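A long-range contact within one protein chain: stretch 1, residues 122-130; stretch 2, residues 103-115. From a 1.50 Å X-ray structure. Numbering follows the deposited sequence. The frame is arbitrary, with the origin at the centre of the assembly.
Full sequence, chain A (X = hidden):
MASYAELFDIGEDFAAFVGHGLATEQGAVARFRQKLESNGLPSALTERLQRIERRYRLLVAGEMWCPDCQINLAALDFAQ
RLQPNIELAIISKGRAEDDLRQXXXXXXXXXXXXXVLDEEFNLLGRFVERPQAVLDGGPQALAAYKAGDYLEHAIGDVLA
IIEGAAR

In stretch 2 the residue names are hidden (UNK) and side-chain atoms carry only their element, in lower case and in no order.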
# COMPACT_ATOMS: atom_id res chain seq x y z
N ASN A 122 14.97 -5.99 5.66
CA ASN A 122 14.42 -7.31 5.94
C ASN A 122 12.94 -7.29 5.60
O ASN A 122 12.25 -6.33 5.94
CB ASN A 122 14.57 -7.72 7.41
CG ASN A 122 16.00 -7.72 7.89
OD1 ASN A 122 16.32 -7.10 8.90
ND2 ASN A 122 16.86 -8.45 7.19
N LEU A 123 12.48 -8.33 4.92
CA LEU A 123 11.08 -8.47 4.56
C LEU A 123 10.25 -8.97 5.74
O LEU A 123 10.46 -10.09 6.24
CB LEU A 123 10.94 -9.42 3.38
CG LEU A 123 9.54 -9.73 2.87
CD1 LEU A 123 8.86 -8.48 2.36
CD2 LEU A 123 9.61 -10.78 1.76
N LEU A 124 9.32 -8.14 6.20
CA LEU A 124 8.52 -8.46 7.37
C LEU A 124 7.18 -9.11 7.03
O LEU A 124 6.62 -9.85 7.84
CB LEU A 124 8.28 -7.19 8.21
CG LEU A 124 9.50 -6.36 8.59
CD1 LEU A 124 9.08 -5.15 9.43
CD2 LEU A 124 10.54 -7.18 9.34
N GLY A 125 6.66 -8.79 5.84
CA GLY A 125 5.39 -9.34 5.42
C GLY A 125 4.88 -8.64 4.18
O GLY A 125 5.57 -7.78 3.62
N ARG A 126 3.66 -9.01 3.78
CA ARG A 126 3.07 -8.53 2.54
C ARG A 126 1.61 -8.18 2.70
O ARG A 126 0.87 -8.86 3.44
CB ARG A 126 3.10 -9.62 1.46
CG ARG A 126 4.36 -10.39 1.32
CD ARG A 126 4.03 -11.66 0.57
NE ARG A 126 5.20 -12.50 0.46
CZ ARG A 126 5.31 -13.52 -0.38
NH1 ARG A 126 4.31 -13.81 -1.20
NH2 ARG A 126 6.42 -14.23 -0.41
N PHE A 127 1.21 -7.16 1.94
CA PHE A 127 -0.21 -6.84 1.69
C PHE A 127 -0.43 -7.12 0.20
O PHE A 127 0.37 -6.69 -0.63
CB PHE A 127 -0.47 -5.38 2.05
CG PHE A 127 -1.85 -4.88 1.67
CD1 PHE A 127 -2.85 -4.72 2.64
CD2 PHE A 127 -2.14 -4.53 0.35
CE1 PHE A 127 -4.11 -4.22 2.29
CE2 PHE A 127 -3.39 -4.02 -0.00
CZ PHE A 127 -4.38 -3.88 0.96
N VAL A 128 -1.48 -7.86 -0.14
CA VAL A 128 -1.65 -8.28 -1.53
C VAL A 128 -3.06 -7.95 -2.03
O VAL A 128 -4.04 -8.58 -1.58
CB VAL A 128 -1.38 -9.80 -1.75
CG1 VAL A 128 -1.43 -10.12 -3.24
CG2 VAL A 128 -0.04 -10.23 -1.14
N GLU A 129 -3.12 -6.97 -2.93
CA GLU A 129 -4.34 -6.59 -3.65
C GLU A 129 -5.42 -5.85 -2.84
O GLU A 129 -5.79 -4.72 -3.19
CB GLU A 129 -4.95 -7.77 -4.41
CG GLU A 129 -5.87 -7.35 -5.56
CD GLU A 129 -6.29 -8.50 -6.46
OE1 GLU A 129 -6.59 -9.59 -5.94
OE2 GLU A 129 -6.32 -8.31 -7.69
N ARG A 130 -5.93 -6.49 -1.78
CA ARG A 130 -7.03 -5.95 -1.01
C ARG A 130 -6.84 -6.27 0.47
O ARG A 130 -6.16 -7.25 0.78
CB ARG A 130 -8.36 -6.56 -1.49
CG ARG A 130 -8.69 -6.11 -2.88
CD ARG A 130 -9.90 -6.81 -3.44
NE ARG A 130 -9.97 -6.50 -4.86
CZ ARG A 130 -10.30 -7.35 -5.83
NH1 ARG A 130 -10.63 -8.61 -5.55
NH2 ARG A 130 -10.29 -6.92 -7.09
N UNK A 103 11.10 -14.90 -6.53
CA UNK A 103 11.65 -14.61 -5.22
C UNK A 103 10.59 -14.78 -4.09
O UNK A 103 10.88 -15.29 -3.00
c UNK A 103 15.17 -10.15 -3.12
n UNK A 103 15.30 -9.34 -4.17
n UNK A 103 16.00 -10.05 -2.08
c UNK A 103 12.16 -13.17 -5.25
c UNK A 103 13.24 -11.32 -4.12
c UNK A 103 12.85 -12.78 -4.02
n UNK A 103 14.22 -11.08 -3.07
N UNK A 104 9.36 -14.39 -4.39
CA UNK A 104 8.26 -14.41 -3.44
C UNK A 104 7.40 -15.65 -3.59
O UNK A 104 6.39 -15.76 -2.88
c UNK A 104 7.18 -10.67 -3.87
c UNK A 104 7.37 -13.17 -3.65
c UNK A 104 8.44 -11.62 -1.90
c UNK A 104 8.06 -11.82 -3.39
N UNK A 105 7.77 -16.55 -4.50
CA UNK A 105 6.98 -17.77 -4.77
C UNK A 105 5.51 -17.44 -5.08
O UNK A 105 4.58 -18.09 -4.55
c UNK A 105 7.09 -18.77 -3.61
N UNK A 106 5.31 -16.46 -5.95
CA UNK A 106 3.97 -16.11 -6.43
C UNK A 106 3.71 -16.71 -7.80
O UNK A 106 4.61 -16.82 -8.61
c UNK A 106 3.83 -14.58 -6.48
c UNK A 106 2.50 -14.21 -4.36
c UNK A 106 4.01 -12.43 -5.25
c UNK A 106 3.80 -13.93 -5.11
N UNK A 107 2.46 -17.12 -8.05
CA UNK A 107 2.06 -17.65 -9.36
C UNK A 107 1.98 -16.53 -10.41
O UNK A 107 2.26 -16.75 -11.58
c UNK A 107 0.71 -18.36 -9.28
o UNK A 107 -1.06 -21.09 -7.67
c UNK A 107 0.70 -19.67 -8.48
c UNK A 107 -0.61 -20.44 -8.65
o UNK A 107 -1.19 -20.39 -9.76
N UNK A 108 1.58 -15.35 -9.95
CA UNK A 108 1.39 -14.15 -10.78
C UNK A 108 1.48 -12.95 -9.84
O UNK A 108 1.48 -13.11 -8.61
n UNK A 108 -3.07 -12.94 -11.33
c UNK A 108 -2.48 -14.26 -11.12
c UNK A 108 -3.90 -12.34 -10.47
c UNK A 108 0.01 -14.18 -11.44
n UNK A 108 -4.26 -12.94 -9.34
n UNK A 108 -4.38 -11.13 -10.76
c UNK A 108 -1.13 -14.16 -10.44
N UNK A 109 1.55 -11.74 -10.40
CA UNK A 109 1.55 -10.53 -9.59
C UNK A 109 0.18 -9.87 -9.63
O UNK A 109 -0.22 -9.31 -10.65
c UNK A 109 2.62 -9.51 -10.06
c UNK A 109 4.55 -10.48 -8.57
c UNK A 109 2.54 -8.26 -9.20
c UNK A 109 4.02 -10.14 -10.01
N UNK A 110 -0.53 -9.93 -8.51
CA UNK A 110 -1.78 -9.20 -8.32
C UNK A 110 -1.41 -7.90 -7.64
O UNK A 110 -0.64 -7.90 -6.67
c UNK A 110 -2.74 -10.01 -7.46
N UNK A 111 -1.92 -6.80 -8.17
CA UNK A 111 -1.52 -5.49 -7.66
C UNK A 111 -2.67 -4.81 -6.90
O UNK A 111 -3.85 -5.05 -7.21
c UNK A 111 -1.62 -3.42 -10.96
c UNK A 111 -0.96 -4.56 -8.79
c UNK A 111 0.43 -5.05 -9.24
c UNK A 111 -1.96 -4.47 -9.94
N UNK A 112 -2.34 -3.96 -5.91
CA UNK A 112 -0.98 -3.62 -5.47
C UNK A 112 -0.36 -4.73 -4.64
O UNK A 112 -1.05 -5.35 -3.82
c UNK A 112 -2.58 -2.58 -4.03
c UNK A 112 -1.20 -2.41 -4.57
c UNK A 112 -3.36 -3.20 -5.15
N UNK A 113 0.92 -4.98 -4.88
CA UNK A 113 1.70 -5.86 -4.03
C UNK A 113 2.55 -4.95 -3.15
O UNK A 113 3.35 -4.16 -3.67
c UNK A 113 3.01 -8.58 -3.23
c UNK A 113 4.58 -8.31 -5.19
c UNK A 113 3.67 -7.58 -4.18
c UNK A 113 2.59 -6.76 -4.91
N UNK A 114 2.37 -5.05 -1.84
CA UNK A 114 3.05 -4.18 -0.90
C UNK A 114 3.95 -5.03 -0.01
O UNK A 114 3.46 -5.84 0.78
c UNK A 114 1.10 -2.55 -0.91
c UNK A 114 2.05 -3.39 -0.03
c UNK A 114 2.79 -2.48 0.93
N UNK A 115 5.25 -4.83 -0.14
CA UNK A 115 6.22 -5.53 0.71
C UNK A 115 6.64 -4.61 1.84
O UNK A 115 7.10 -3.49 1.60
c UNK A 115 6.36 -8.09 -0.99
c UNK A 115 7.43 -5.95 -0.13
c UNK A 115 8.43 -7.16 -2.06
c UNK A 115 7.11 -6.81 -1.37
O HOH W 1 3.94 -17.03 -2.04
O HOH W 2 -6.74 -10.49 -9.16

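Position 103 carries three carbons, a nitrogen, and a carbon bearing two more nitrogens: a guanidinium, so Arg-103. It makes no contact with stretch 1, and its NH1 is hydrogen-bonded elsewhere in the structure.

Position 104 has four carbons forked at the second, the pattern of leucine. Leu-104 points toward stretch 1, where its CD2 lies 3.9 Å from CD2 of Leu-123 and its CB covers one face of the Arg-126 guanidinium. Its backbone O accepts a hydrogen bond from NH2 of Arg-126 (2.9 Å) and a weak one from NH1 of Arg-126 (3.3 Å).

Position 105 has a single carbon, hence Ala-105. It is exposed with phi and psi both positive (53/47), a conformation that a small side chain tolerates better than a beta-branched one.

At 106 four carbons again fork at the second. Leu-106 places CD2 3.7 Å from NH1 of Arg-126, at the guanidinium edge, adding apolar packing beside the charged group.

Position 107 shows three carbons, the third carrying two oxygens: Glu-107, exposed and out of reach of stretch 1, as suits a carboxylate.

Position 108 repeats the guanidinium pattern. NH1 of Arg-108 stands 4.6 Å from OE2 of Glu-129, opposite charges too far apart for a salt bridge; a water accepts from this NH1 (2.9 Å) and donates to OE2 of Glu-129 (2.7 Å), bridging the two.

The four carbons of 109 fork at the first, one arm two carbons long: Ile-109, pointing away from stretch 1 and buried, as befits a purely hydrocarbon side chain.

The lone carbon at 110 marks Ala-110. Its CB points toward stretch 1, 4.4 Å from CG1 of Val-128 and 4.0 Å from OE2 of Glu-129; the methyl offers Val-128 a small apolar surface.

Position 111 forks its four carbons like 109. Ile-111 also points away and is buried, but its backbone O lies 3.5 Å from CG of Glu-129.

At 112 three carbons close a ring onto the backbone N: Pro-112, preceded by a cis peptide bond. Its CG approaches the edge of the Phe-127 ring, and although its own nitrogen has no hydrogen to donate, its O accepts from N of Glu-129 (2.8 Å).

Position 113, four carbons forked at the second, is Leu-113, whose CD1 packs 4.0 Å from CG2 of Val-128, a hydrocarbon end suited to this buried place.

Position 114 has one carbon carrying two others: Val-114, a beta-branched residue well suited to a strand. Its CB is 3.8 Å from CB of Phe-127.

Position 115 has four carbons forked at the second: Leu-115, whose CB lies 3.8 Å from CD1 of Leu-123 and whose CD2 lies 3.8 Å from CG of Arg-126, so its apolar chain meets both.

The contact is an antiparallel strand pairing. Val-114 and Phe-127 exchange two backbone hydrogen bonds, each 2.9 Å from N to O, while Arg-126 with Leu-115 and Val-128 with Leu-113 form the flanking non-hydrogen-bonded pairs on the other face. Beyond the strand, Arg-126 anchors the loop at Leu-104.

Stretch 2 (103-115) RLALERIAIPLVL
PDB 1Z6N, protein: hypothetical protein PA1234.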